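PDB 1FMJ: retinol dehydratase from Spodoptera frugiperda, which probably dehydrates retinol to anhydroretinol on a sulfotransferase fold, and binds adenosine-3',5'-diphosphate and calcium. Local coordinates for residues T225-H230 and L344-M349; E119-L124 and E133-L138; Y202-Q207 and K211-M216. All coordinates share one frame; numbering follows the deposited sequence.

Contact 1: residues T225-H230 and L344-M349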
loop_
_atom_site.group_PDB
_atom_site.type_symbol
_atom_site.label_atom_id
_atom_site.label_comp_id
_atom_site.label_asym_id
_atom_site.label_seq_id
_atom_site.Cartn_x
_atom_site.Cartn_y
_atom_site.Cartn_z
ATOM N N THR A 225 10.472 -0.110 -1.570
ATOM C CA THR A 225 11.359 0.845 -0.910
ATOM C C THR A 225 12.353 1.145 -2.054
ATOM O O THR A 225 12.277 0.510 -3.111
ATOM C CB THR A 225 12.124 0.199 0.280
ATOM O OG1 THR A 225 12.859 -0.946 -0.180
ATOM C CG2 THR A 225 11.145 -0.225 1.380
ATOM N N PRO A 226 13.308 2.080 -1.866
ATOM C CA PRO A 226 13.640 2.926 -0.713
ATOM C C PRO A 226 12.433 3.692 -0.195
ATOM O O PRO A 226 11.775 4.396 -0.947
ATOM C CB PRO A 226 14.711 3.864 -1.270
ATOM C CG PRO A 226 15.363 3.043 -2.347
ATOM C CD PRO A 226 14.166 2.426 -3.016
ATOM N N TYR A 227 12.155 3.559 1.094
ATOM C CA TYR A 227 11.024 4.239 1.695
ATOM C C TYR A 227 11.015 5.761 1.492
ATOM O O TYR A 227 10.026 6.332 1.031
ATOM C CB TYR A 227 10.962 3.944 3.192
ATOM C CG TYR A 227 9.929 4.795 3.891
ATOM C CD1 TYR A 227 8.578 4.468 3.834
ATOM C CD2 TYR A 227 10.297 5.968 4.550
ATOM C CE1 TYR A 227 7.615 5.290 4.411
ATOM C CE2 TYR A 227 9.338 6.802 5.133
ATOM C CZ TYR A 227 8.005 6.460 5.056
ATOM O OH TYR A 227 7.051 7.296 5.598
ATOM N N PHE A 228 12.106 6.428 1.837
ATOM C CA PHE A 228 12.125 7.874 1.686
ATOM C C PHE A 228 12.052 8.409 0.262
ATOM O O PHE A 228 11.522 9.498 0.041
ATOM C CB PHE A 228 13.322 8.462 2.419
ATOM C CG PHE A 228 13.124 8.545 3.893
ATOM C CD1 PHE A 228 13.730 7.630 4.747
ATOM C CD2 PHE A 228 12.298 9.530 4.434
ATOM C CE1 PHE A 228 13.517 7.702 6.116
ATOM C CE2 PHE A 228 12.083 9.601 5.800
ATOM C CZ PHE A 228 12.694 8.688 6.642
ATOM N N GLU A 229 12.571 7.663 -0.706
ATOM C CA GLU A 229 12.485 8.119 -2.093
ATOM C C GLU A 229 11.018 8.090 -2.513
ATOM O O GLU A 229 10.554 8.941 -3.276
ATOM C CB GLU A 229 13.313 7.226 -3.017
ATOM C CG GLU A 229 14.818 7.300 -2.765
ATOM C CD GLU A 229 15.304 8.730 -2.602
ATOM O OE1 GLU A 229 14.912 9.583 -3.429
ATOM O OE2 GLU A 229 16.074 9.002 -1.651
ATOM N N HIS A 230 10.283 7.113 -1.994
ATOM C CA HIS A 230 8.858 6.965 -2.307
ATOM C C HIS A 230 8.104 8.177 -1.761
ATOM O O HIS A 230 7.347 8.837 -2.480
ATOM C CB HIS A 230 8.331 5.661 -1.679
ATOM C CG HIS A 230 6.988 5.228 -2.185
ATOM N ND1 HIS A 230 5.857 6.004 -2.056
ATOM C CD2 HIS A 230 6.587 4.071 -2.766
ATOM C CE1 HIS A 230 4.815 5.343 -2.529
ATOM N NE2 HIS A 230 5.232 4.167 -2.965
ATOM N N LEU A 344 10.907 18.084 4.603
ATOM C CA LEU A 344 10.048 16.972 5.013
ATOM C C LEU A 344 10.120 16.754 6.524
ATOM O O LEU A 344 11.207 16.628 7.095
ATOM C CB LEU A 344 10.470 15.680 4.301
ATOM C CG LEU A 344 9.661 14.430 4.674
ATOM C CD1 LEU A 344 8.180 14.702 4.461
ATOM C CD2 LEU A 344 10.133 13.252 3.828
ATOM N N ARG A 345 8.956 16.719 7.165
ATOM C CA ARG A 345 8.872 16.510 8.609
ATOM C C ARG A 345 7.613 15.723 8.969
ATOM O O ARG A 345 6.540 15.965 8.408
ATOM C CB ARG A 345 8.837 17.855 9.348
ATOM C CG ARG A 345 10.137 18.666 9.307
ATOM C CD ARG A 345 11.244 18.000 10.114
ATOM N NE ARG A 345 12.433 18.850 10.217
ATOM C CZ ARG A 345 13.223 19.180 9.195
ATOM N NH1 ARG A 345 12.971 18.736 7.972
ATOM N NH2 ARG A 345 14.268 19.971 9.397
ATOM N N TYR A 346 7.745 14.784 9.898
ATOM C CA TYR A 346 6.595 14.008 10.336
ATOM C C TYR A 346 6.012 14.627 11.599
ATOM O O TYR A 346 6.725 14.856 12.577
ATOM C CB TYR A 346 6.979 12.551 10.592
ATOM C CG TYR A 346 7.288 11.793 9.323
ATOM C CD1 TYR A 346 8.496 11.976 8.656
ATOM C CD2 TYR A 346 6.354 10.921 8.767
ATOM C CE1 TYR A 346 8.767 11.317 7.470
ATOM C CE2 TYR A 346 6.611 10.255 7.582
ATOM C CZ TYR A 346 7.822 10.457 6.937
ATOM O OH TYR A 346 8.093 9.794 5.766
ATOM N N PRO A 347 4.698 14.906 11.586
ATOM C CA PRO A 347 3.928 15.504 12.680
ATOM C C PRO A 347 4.199 14.924 14.071
ATOM O O PRO A 347 4.282 15.661 15.053
ATOM C CB PRO A 347 2.486 15.262 12.249
ATOM C CG PRO A 347 2.566 15.357 10.771
ATOM C CD PRO A 347 3.814 14.572 10.454
ATOM N N ASN A 348 4.331 13.606 14.149
ATOM C CA ASN A 348 4.553 12.935 15.424
ATOM C C ASN A 348 5.977 13.049 15.962
ATOM O O ASN A 348 6.184 13.087 17.179
ATOM C CB ASN A 348 4.164 11.459 15.304
ATOM N N MET A 349 6.954 13.089 15.062
ATOM C CA MET A 349 8.351 13.182 15.469
ATOM C C MET A 349 8.653 14.511 16.138
ATOM O O MET A 349 7.802 15.422 16.037
ATOM C CB MET A 349 9.263 13.003 14.257
ATOM C CG MET A 349 9.224 11.610 13.669
ATOM S SD MET A 349 10.222 11.467 12.190
ATOM C CE MET A 349 11.854 11.589 12.881
#
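Tyr227 and Tyr346 reach each other from opposite directions and join through their hydroxyl groups. Tyr227 OH and Tyr346 OH lie 2.7 Å apart and are hydrogen-bonded; either could be the donor. Tyr346 OH sits at the edge of the Tyr227 ring, near its plane, with Tyr227 CE2 3.3 Å away. Tyr227 OH also has a weak hydrogen bond to Arg185 O, so this buried hydroxyl has a second polar partner.

The remaining contacts are apolar. Phe228 CE2 is 4.1 Å from Tyr346 CE1, and the two side chains meet at a slant. Leu344 adds a methyl group at the edge of the Phe228 ring, with CD2 4.3 Å from Phe228 CD2. One face of the Phe228 ring is covered by Tyr227 CD2, 3.7 Å above the plane over its centre. In Tyr227, CG is anti to the backbone N (chi1 171°), which brings the hydroxyl end of the ring up to Tyr346. A leucine in place of Tyr346 would probably leave Tyr227 OH without its hydroxyl partner and Phe228 CE2 with less to pack on.

The contact ties the C-terminal tail to the first turn of helix 227-235. Trp334 of helix 325-338 meets Phe228 edge-to-face. Pro187 of helix 187-200 touches both Tyr227 and Phe228, and Phe247 of strand 243-247 packs edge-to-face with Tyr346.

Contact 2: residues E119-L124 and E133-L138. With CA (calcium ion), chain F; RTL (retinol), chain H.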
loop_
_atom_site.group_PDB
_atom_site.type_symbol
_atom_site.label_atom_id
_atom_site.label_comp_id
_atom_site.label_asym_id
_atom_site.label_seq_id
_atom_site.Cartn_x
_atom_site.Cartn_y
_atom_site.Cartn_z
ATOM N N GLU A 119 4.195 -23.373 -6.799
ATOM C CA GLU A 119 4.986 -23.062 -5.611
ATOM C C GLU A 119 4.312 -22.267 -4.492
ATOM O O GLU A 119 4.774 -22.294 -3.349
ATOM C CB GLU A 119 6.244 -22.316 -6.038
ATOM C CG GLU A 119 7.095 -23.084 -7.031
ATOM C CD GLU A 119 8.195 -22.237 -7.615
ATOM O OE1 GLU A 119 8.875 -21.534 -6.839
ATOM O OE2 GLU A 119 8.390 -22.275 -8.848
ATOM N N TYR A 120 3.219 -21.580 -4.794
ATOM C CA TYR A 120 2.574 -20.751 -3.783
ATOM C C TYR A 120 1.794 -21.403 -2.658
ATOM O O TYR A 120 1.814 -20.902 -1.530
ATOM C CB TYR A 120 1.694 -19.708 -4.459
ATOM C CG TYR A 120 2.486 -18.740 -5.294
ATOM C CD1 TYR A 120 2.575 -18.894 -6.674
ATOM C CD2 TYR A 120 3.152 -17.675 -4.705
ATOM C CE1 TYR A 120 3.308 -18.002 -7.449
ATOM C CE2 TYR A 120 3.886 -16.778 -5.466
ATOM C CZ TYR A 120 3.958 -16.946 -6.837
ATOM O OH TYR A 120 4.659 -16.052 -7.598
ATOM N N ASN A 121 1.094 -22.494 -2.937
ATOM C CA ASN A 121 0.324 -23.136 -1.882
ATOM C C ASN A 121 1.232 -23.840 -0.890
ATOM O O ASN A 121 0.810 -24.192 0.210
ATOM C CB ASN A 121 -0.678 -24.120 -2.483
ATOM C CG ASN A 121 -0.118 -24.863 -3.664
ATOM O OD1 ASN A 121 0.777 -25.699 -3.522
ATOM N ND2 ASN A 121 -0.630 -24.547 -4.853
ATOM N N ASP A 122 2.487 -24.023 -1.282
ATOM C CA ASP A 122 3.470 -24.683 -0.439
ATOM C C ASP A 122 3.927 -23.797 0.722
ATOM O O ASP A 122 4.611 -24.259 1.636
ATOM C CB ASP A 122 4.674 -25.104 -1.285
ATOM C CG ASP A 122 4.283 -25.993 -2.461
ATOM O OD1 ASP A 122 3.133 -26.498 -2.482
ATOM O OD2 ASP A 122 5.126 -26.200 -3.361
ATOM N N ILE A 123 3.546 -22.526 0.690
ATOM C CA ILE A 123 3.930 -21.604 1.753
ATOM C C ILE A 123 2.903 -21.676 2.877
ATOM O O ILE A 123 3.066 -21.046 3.922
ATOM C CB ILE A 123 3.997 -20.145 1.239
ATOM C CG1 ILE A 123 2.588 -19.641 0.907
ATOM C CG2 ILE A 123 4.903 -20.064 0.012
ATOM C CD1 ILE A 123 2.555 -18.256 0.283
ATOM N N LEU A 124 1.844 -22.448 2.648
ATOM C CA LEU A 124 0.771 -22.602 3.623
ATOM C C LEU A 124 0.988 -23.794 4.544
ATOM O O LEU A 124 1.484 -24.841 4.119
ATOM C CB LEU A 124 -0.568 -22.776 2.905
ATOM C CG LEU A 124 -0.945 -21.730 1.859
ATOM C CD1 LEU A 124 -2.192 -22.193 1.126
ATOM C CD2 LEU A 124 -1.172 -20.382 2.525
ATOM N N GLU A 133 -11.530 -23.437 -5.572
ATOM C CA GLU A 133 -12.309 -22.631 -6.498
ATOM C C GLU A 133 -12.010 -21.139 -6.310
ATOM O O GLU A 133 -11.741 -20.419 -7.273
ATOM C CB GLU A 133 -13.806 -22.887 -6.299
ATOM C CG GLU A 133 -14.685 -22.133 -7.282
ATOM C CD GLU A 133 -16.173 -22.256 -6.974
ATOM O OE1 GLU A 133 -16.986 -21.737 -7.773
ATOM O OE2 GLU A 133 -16.531 -22.860 -5.933
ATOM N N ARG A 134 -12.048 -20.674 -5.067
ATOM C CA ARG A 134 -11.782 -19.267 -4.801
ATOM C C ARG A 134 -10.293 -18.962 -4.916
ATOM O O ARG A 134 -9.898 -17.928 -5.461
ATOM C CB ARG A 134 -12.277 -18.887 -3.407
ATOM C CG ARG A 134 -13.762 -19.088 -3.199
ATOM C CD ARG A 134 -14.164 -18.553 -1.840
ATOM N NE ARG A 134 -13.936 -17.113 -1.750
ATOM C CZ ARG A 134 -13.942 -16.423 -0.614
ATOM N NH1 ARG A 134 -14.162 -17.039 0.542
ATOM N NH2 ARG A 134 -13.731 -15.110 -0.634
ATOM N N TYR A 135 -9.471 -19.869 -4.408
ATOM C CA TYR A 135 -8.025 -19.699 -4.456
ATOM C C TYR A 135 -7.559 -19.496 -5.893
ATOM O O TYR A 135 -6.778 -18.591 -6.181
ATOM C CB TYR A 135 -7.342 -20.929 -3.860
ATOM C CG TYR A 135 -5.836 -20.883 -3.909
ATOM C CD1 TYR A 135 -5.121 -19.981 -3.125
ATOM C CD2 TYR A 135 -5.123 -21.744 -4.739
ATOM C CE1 TYR A 135 -3.736 -19.940 -3.164
ATOM C CE2 TYR A 135 -3.738 -21.711 -4.785
ATOM C CZ TYR A 135 -3.051 -20.808 -3.994
ATOM O OH TYR A 135 -1.677 -20.786 -4.028
ATOM N N LEU A 136 -8.047 -20.346 -6.791
ATOM C CA LEU A 136 -7.689 -20.273 -8.200
ATOM C C LEU A 136 -8.260 -19.018 -8.854
ATOM O O LEU A 136 -7.637 -18.442 -9.741
ATOM C CB LEU A 136 -8.189 -21.523 -8.935
ATOM C CG LEU A 136 -7.581 -22.840 -8.457
ATOM C CD1 LEU A 136 -8.259 -24.003 -9.162
ATOM C CD2 LEU A 136 -6.080 -22.838 -8.729
ATOM N N GLY A 137 -9.456 -18.613 -8.429
ATOM C CA GLY A 137 -10.058 -17.409 -8.977
ATOM C C GLY A 137 -9.201 -16.224 -8.563
ATOM O O GLY A 137 -9.079 -15.242 -9.284
ATOM N N LEU A 138 -8.587 -16.338 -7.390
ATOM C CA LEU A 138 -7.718 -15.295 -6.855
ATOM C C LEU A 138 -6.440 -15.219 -7.691
ATOM O O LEU A 138 -5.967 -14.133 -8.036
ATOM C CB LEU A 138 -7.377 -15.621 -5.401
ATOM C CG LEU A 138 -7.216 -14.489 -4.391
ATOM C CD1 LEU A 138 -8.202 -13.357 -4.684
ATOM C CD2 LEU A 138 -7.457 -15.069 -2.990
HETATM CA CA CA F . 2.180 -27.140 -4.883
HETATM C C1 RTL H . -0.558 -14.763 -1.931
HETATM C C2 RTL H . 0.413 -15.767 -2.632
HETATM C C3 RTL H . 0.133 -15.927 -4.121
HETATM C C4 RTL H . -0.924 -15.362 -5.067
HETATM C C5 RTL H . -1.782 -14.426 -4.210
HETATM C C6 RTL H . -1.669 -14.120 -2.845
HETATM C C7 RTL H . -2.579 -13.171 -2.151
HETATM C C8 RTL H . -2.431 -11.814 -2.168
HETATM C C9 RTL H . -3.323 -10.869 -1.484
HETATM C C10 RTL H . -3.036 -9.521 -1.599
HETATM C C11 RTL H . -3.732 -8.343 -1.036
HETATM C C12 RTL H . -2.851 -7.472 -0.440
HETATM C C13 RTL H . -2.957 -6.178 0.266
HETATM C C14 RTL H . -2.049 -5.341 0.852
HETATM C C15 RTL H . -1.492 -4.230 0.062
HETATM O O1 RTL H . -2.256 -3.103 0.150
HETATM C C16 RTL H . 0.464 -13.750 -1.377
HETATM C C17 RTL H . -1.101 -15.591 -0.756
HETATM C C18 RTL H . -2.898 -13.826 -5.079
HETATM C C19 RTL H . -4.525 -11.396 -0.677
HETATM C C20 RTL H . -4.449 -5.809 0.281
#
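Tyr135 brings its hydroxyl up to CB of Tyr120 and to N and CB of Asn121. Its CG is anti to the backbone N (chi1 178°), which extends the ring from helix 132-142 toward the 119-124 loop. Tyr135 OH lies 3.6 Å from Tyr120 CB and 3.8 Å from Asn121 CB. It is also 3.4 Å from Asn121 N, but the angle is too poor for a hydrogen bond. The contact is therefore mostly van der Waals packing.

The Asn121 side chain crosses that of Tyr135 at about a right angle. The amide and ring planes are 58° apart. Asn121 ND2 is nearer to Tyr135, while OD1 is given to the calcium ion at 2.4 Å. Asp122 OD1 binds the same ion at 2.7 Å, and Glu118 O is a third ligand. Binding to one cation probably offsets the repulsion between these closely spaced oxygens.

Tyr120 starts toward the helix, but its ring leads away from Tyr135. Its CG is anti to the carbonyl carbon (chi1 -64°), and the ring meets retinol instead. Tyr120 CD2 is 3.5 Å from C3 of retinol, an oblique contact with the cyclohexenyl ring end of the ligand. Tyr120 OH is hydrogen-bonded to Thr33 OG1 and Asp113 N, so the far end of this ring is fixed.

Consecutive residues thus serve two sites: Tyr120 lines the retinol pocket, and Asn121 and Asp122 bind calcium at the molecular surface.

Contact 3: residues Y202-Q207 and K211-M216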
loop_
_atom_site.group_PDB
_atom_site.type_symbol
_atom_site.label_atom_id
_atom_site.label_comp_id
_atom_site.label_asym_id
_atom_site.label_seq_id
_atom_site.Cartn_x
_atom_site.Cartn_y
_atom_site.Cartn_z
ATOM N N TYR A 202 1.873 -14.885 4.580
ATOM C CA TYR A 202 2.914 -15.901 4.520
ATOM C C TYR A 202 4.084 -15.477 3.638
ATOM O O TYR A 202 4.697 -16.313 2.987
ATOM C CB TYR A 202 2.344 -17.224 3.989
ATOM C CG TYR A 202 1.288 -17.854 4.872
ATOM C CD1 TYR A 202 -0.071 -17.783 4.539
ATOM C CD2 TYR A 202 1.642 -18.493 6.058
ATOM C CE1 TYR A 202 -1.048 -18.333 5.376
ATOM C CE2 TYR A 202 0.678 -19.038 6.896
ATOM C CZ TYR A 202 -0.659 -18.955 6.554
ATOM O OH TYR A 202 -1.600 -19.477 7.409
ATOM N N LEU A 203 4.394 -14.184 3.621
ATOM C CA LEU A 203 5.492 -13.675 2.803
ATOM C C LEU A 203 6.859 -13.851 3.464
ATOM O O LEU A 203 7.882 -13.935 2.777
ATOM C CB LEU A 203 5.285 -12.187 2.497
ATOM C CG LEU A 203 3.975 -11.771 1.827
ATOM C CD1 LEU A 203 3.996 -10.274 1.567
ATOM C CD2 LEU A 203 3.786 -12.532 0.533
ATOM N N LEU A 204 6.874 -13.911 4.793
ATOM C CA LEU A 204 8.126 -14.043 5.536
ATOM C C LEU A 204 8.446 -15.444 6.014
ATOM O O LEU A 204 7.547 -16.227 6.314
ATOM C CB LEU A 204 8.118 -13.128 6.765
ATOM C CG LEU A 204 7.994 -11.620 6.577
ATOM C CD1 LEU A 204 8.057 -10.931 7.933
ATOM C CD2 LEU A 204 9.105 -11.125 5.679
ATOM N N ASN A 205 9.739 -15.744 6.097
ATOM C CA ASN A 205 10.199 -17.029 6.600
ATOM C C ASN A 205 9.805 -17.037 8.073
ATOM O O ASN A 205 10.073 -16.076 8.794
ATOM C CB ASN A 205 11.718 -17.139 6.459
ATOM C CG ASN A 205 12.163 -17.189 5.010
ATOM O OD1 ASN A 205 11.375 -16.937 4.099
ATOM N ND2 ASN A 205 13.434 -17.507 4.791
ATOM N N LYS A 206 9.160 -18.112 8.510
ATOM C CA LYS A 206 8.696 -18.229 9.890
ATOM C C LYS A 206 9.786 -18.013 10.941
ATOM O O LYS A 206 9.521 -17.454 12.011
ATOM C CB LYS A 206 8.028 -19.588 10.092
ATOM N N GLN A 207 11.009 -18.444 10.638
ATOM C CA GLN A 207 12.119 -18.296 11.574
ATOM C C GLN A 207 12.734 -16.895 11.580
ATOM O O GLN A 207 13.739 -16.657 12.253
ATOM C CB GLN A 207 13.193 -19.336 11.271
ATOM N N LYS A 211 13.489 -7.654 13.689
ATOM C CA LYS A 211 14.756 -6.981 13.459
ATOM C C LYS A 211 15.314 -7.328 12.088
ATOM O O LYS A 211 15.903 -6.471 11.435
ATOM C CB LYS A 211 15.774 -7.331 14.539
ATOM C CG LYS A 211 17.072 -6.563 14.385
ATOM C CD LYS A 211 18.039 -6.850 15.519
ATOM C CE LYS A 211 19.302 -6.017 15.383
ATOM N NZ LYS A 211 20.341 -6.446 16.364
ATOM N N ASP A 212 15.140 -8.577 11.648
ATOM C CA ASP A 212 15.622 -8.967 10.324
ATOM C C ASP A 212 14.773 -8.226 9.295
ATOM O O ASP A 212 15.248 -7.849 8.226
ATOM C CB ASP A 212 15.459 -10.465 10.069
ATOM C CG ASP A 212 16.280 -11.315 11.001
ATOM O OD1 ASP A 212 17.401 -10.900 11.353
ATOM O OD2 ASP A 212 15.801 -12.412 11.363
ATOM N N PHE A 213 13.503 -8.037 9.621
ATOM C CA PHE A 213 12.605 -7.341 8.716
ATOM C C PHE A 213 13.032 -5.875 8.648
ATOM O O PHE A 213 13.040 -5.273 7.573
ATOM C CB PHE A 213 11.157 -7.449 9.198
ATOM C CG PHE A 213 10.159 -6.866 8.236
ATOM C CD1 PHE A 213 9.740 -7.593 7.123
ATOM C CD2 PHE A 213 9.687 -5.570 8.403
ATOM C CE1 PHE A 213 8.864 -7.031 6.189
ATOM C CE2 PHE A 213 8.809 -5.000 7.470
ATOM C CZ PHE A 213 8.401 -5.734 6.365
ATOM N N TRP A 214 13.395 -5.313 9.801
ATOM C CA TRP A 214 13.831 -3.919 9.881
ATOM C C TRP A 214 15.119 -3.656 9.111
ATOM O O TRP A 214 15.266 -2.607 8.483
ATOM C CB TRP A 214 14.018 -3.502 11.338
ATOM C CG TRP A 214 14.814 -2.230 11.499
ATOM C CD1 TRP A 214 16.094 -2.118 11.964
ATOM C CD2 TRP A 214 14.381 -0.900 11.195
ATOM N NE1 TRP A 214 16.483 -0.800 11.973
ATOM C CE2 TRP A 214 15.450 -0.031 11.507
ATOM C CE3 TRP A 214 13.189 -0.356 10.689
ATOM C CZ2 TRP A 214 15.367 1.355 11.331
ATOM C CZ3 TRP A 214 13.106 1.019 10.513
ATOM C CH2 TRP A 214 14.190 1.860 10.834
ATOM N N GLU A 215 16.059 -4.591 9.175
ATOM C CA GLU A 215 17.319 -4.442 8.452
ATOM C C GLU A 215 17.017 -4.292 6.965
ATOM O O GLU A 215 17.547 -3.416 6.285
ATOM C CB GLU A 215 18.207 -5.672 8.643
ATOM C CG GLU A 215 18.748 -5.879 10.052
ATOM C CD GLU A 215 19.616 -4.725 10.525
ATOM O OE1 GLU A 215 20.265 -4.080 9.666
ATOM O OE2 GLU A 215 19.655 -4.475 11.755
ATOM N N MET A 216 16.155 -5.174 6.477
ATOM C CA MET A 216 15.757 -5.205 5.079
ATOM C C MET A 216 15.008 -3.941 4.698
ATOM O O MET A 216 15.356 -3.268 3.722
ATOM C CB MET A 216 14.887 -6.446 4.840
ATOM C CG MET A 216 14.222 -6.549 3.472
ATOM S SD MET A 216 13.497 -8.211 3.205
ATOM C CE MET A 216 12.602 -8.476 4.773
#
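Leu204 rests both methyl groups obliquely against the CD1-CE1 part of the Phe213 ring. Leu204 CD1 is 3.8 Å from Phe213 CD1. The second methyl, Leu204 CD2, is 3.9 Å from Phe213 CD1 and also reaches CE1, so both methyls gather at one ring carbon. The two side chains cross at about a right angle. Phe213 CG is anti to the backbone N (chi1 -174°), which swings the ring from helix 210-218 toward the loop. Met216, one turn further on, adds a looser touch: its CE is 4.5 Å from Leu204 CD2.

This tight part is wholly apolar and buried. Phe195, Ala198 and Arg199 of helix 187-200 also pack on Leu204, and Leu28 touches both Leu204 and Met216. Tyr222 meets Phe213 edge-to-face.

The other side is loose. Lys206 and Gln207 are exposed, and their side chains are modelled only to CB. Asp212 OD2 comes only within 4.8 Å of Gln207 O.

The contact folds the short loop between helices 187-200 and 210-218 back on the second helix. A Schellman motif, with Tyr202 as its C-prime residue, ends helix 187-200, and Leu204 then packs against helix 210-218.

How the contacts relate
Contacts 1 and 3 are buried and lie away from the retinol, nucleotide and metal sites. Contact 2 also buries its tyrosines, but it lies farthest from the chain centre and borders the retinol pocket and a calcium ion. Contact 1 combines a hydroxyl hydrogen bond with aromatic packing. Contact 3 is purely apolar, and contact 2 has metal coordination beside its packing. Helix 187-200 borders both contacts 1 and 3, and helices 210-218 and 227-235 follow each other in the chain. Contacts 2 and 3 touch directly: Leu124 CD2 is 3.5 Å from Tyr202 CD1. Contacts 1 and 2 lie on opposite sides of the chain's centre, with centres 35 Å apart.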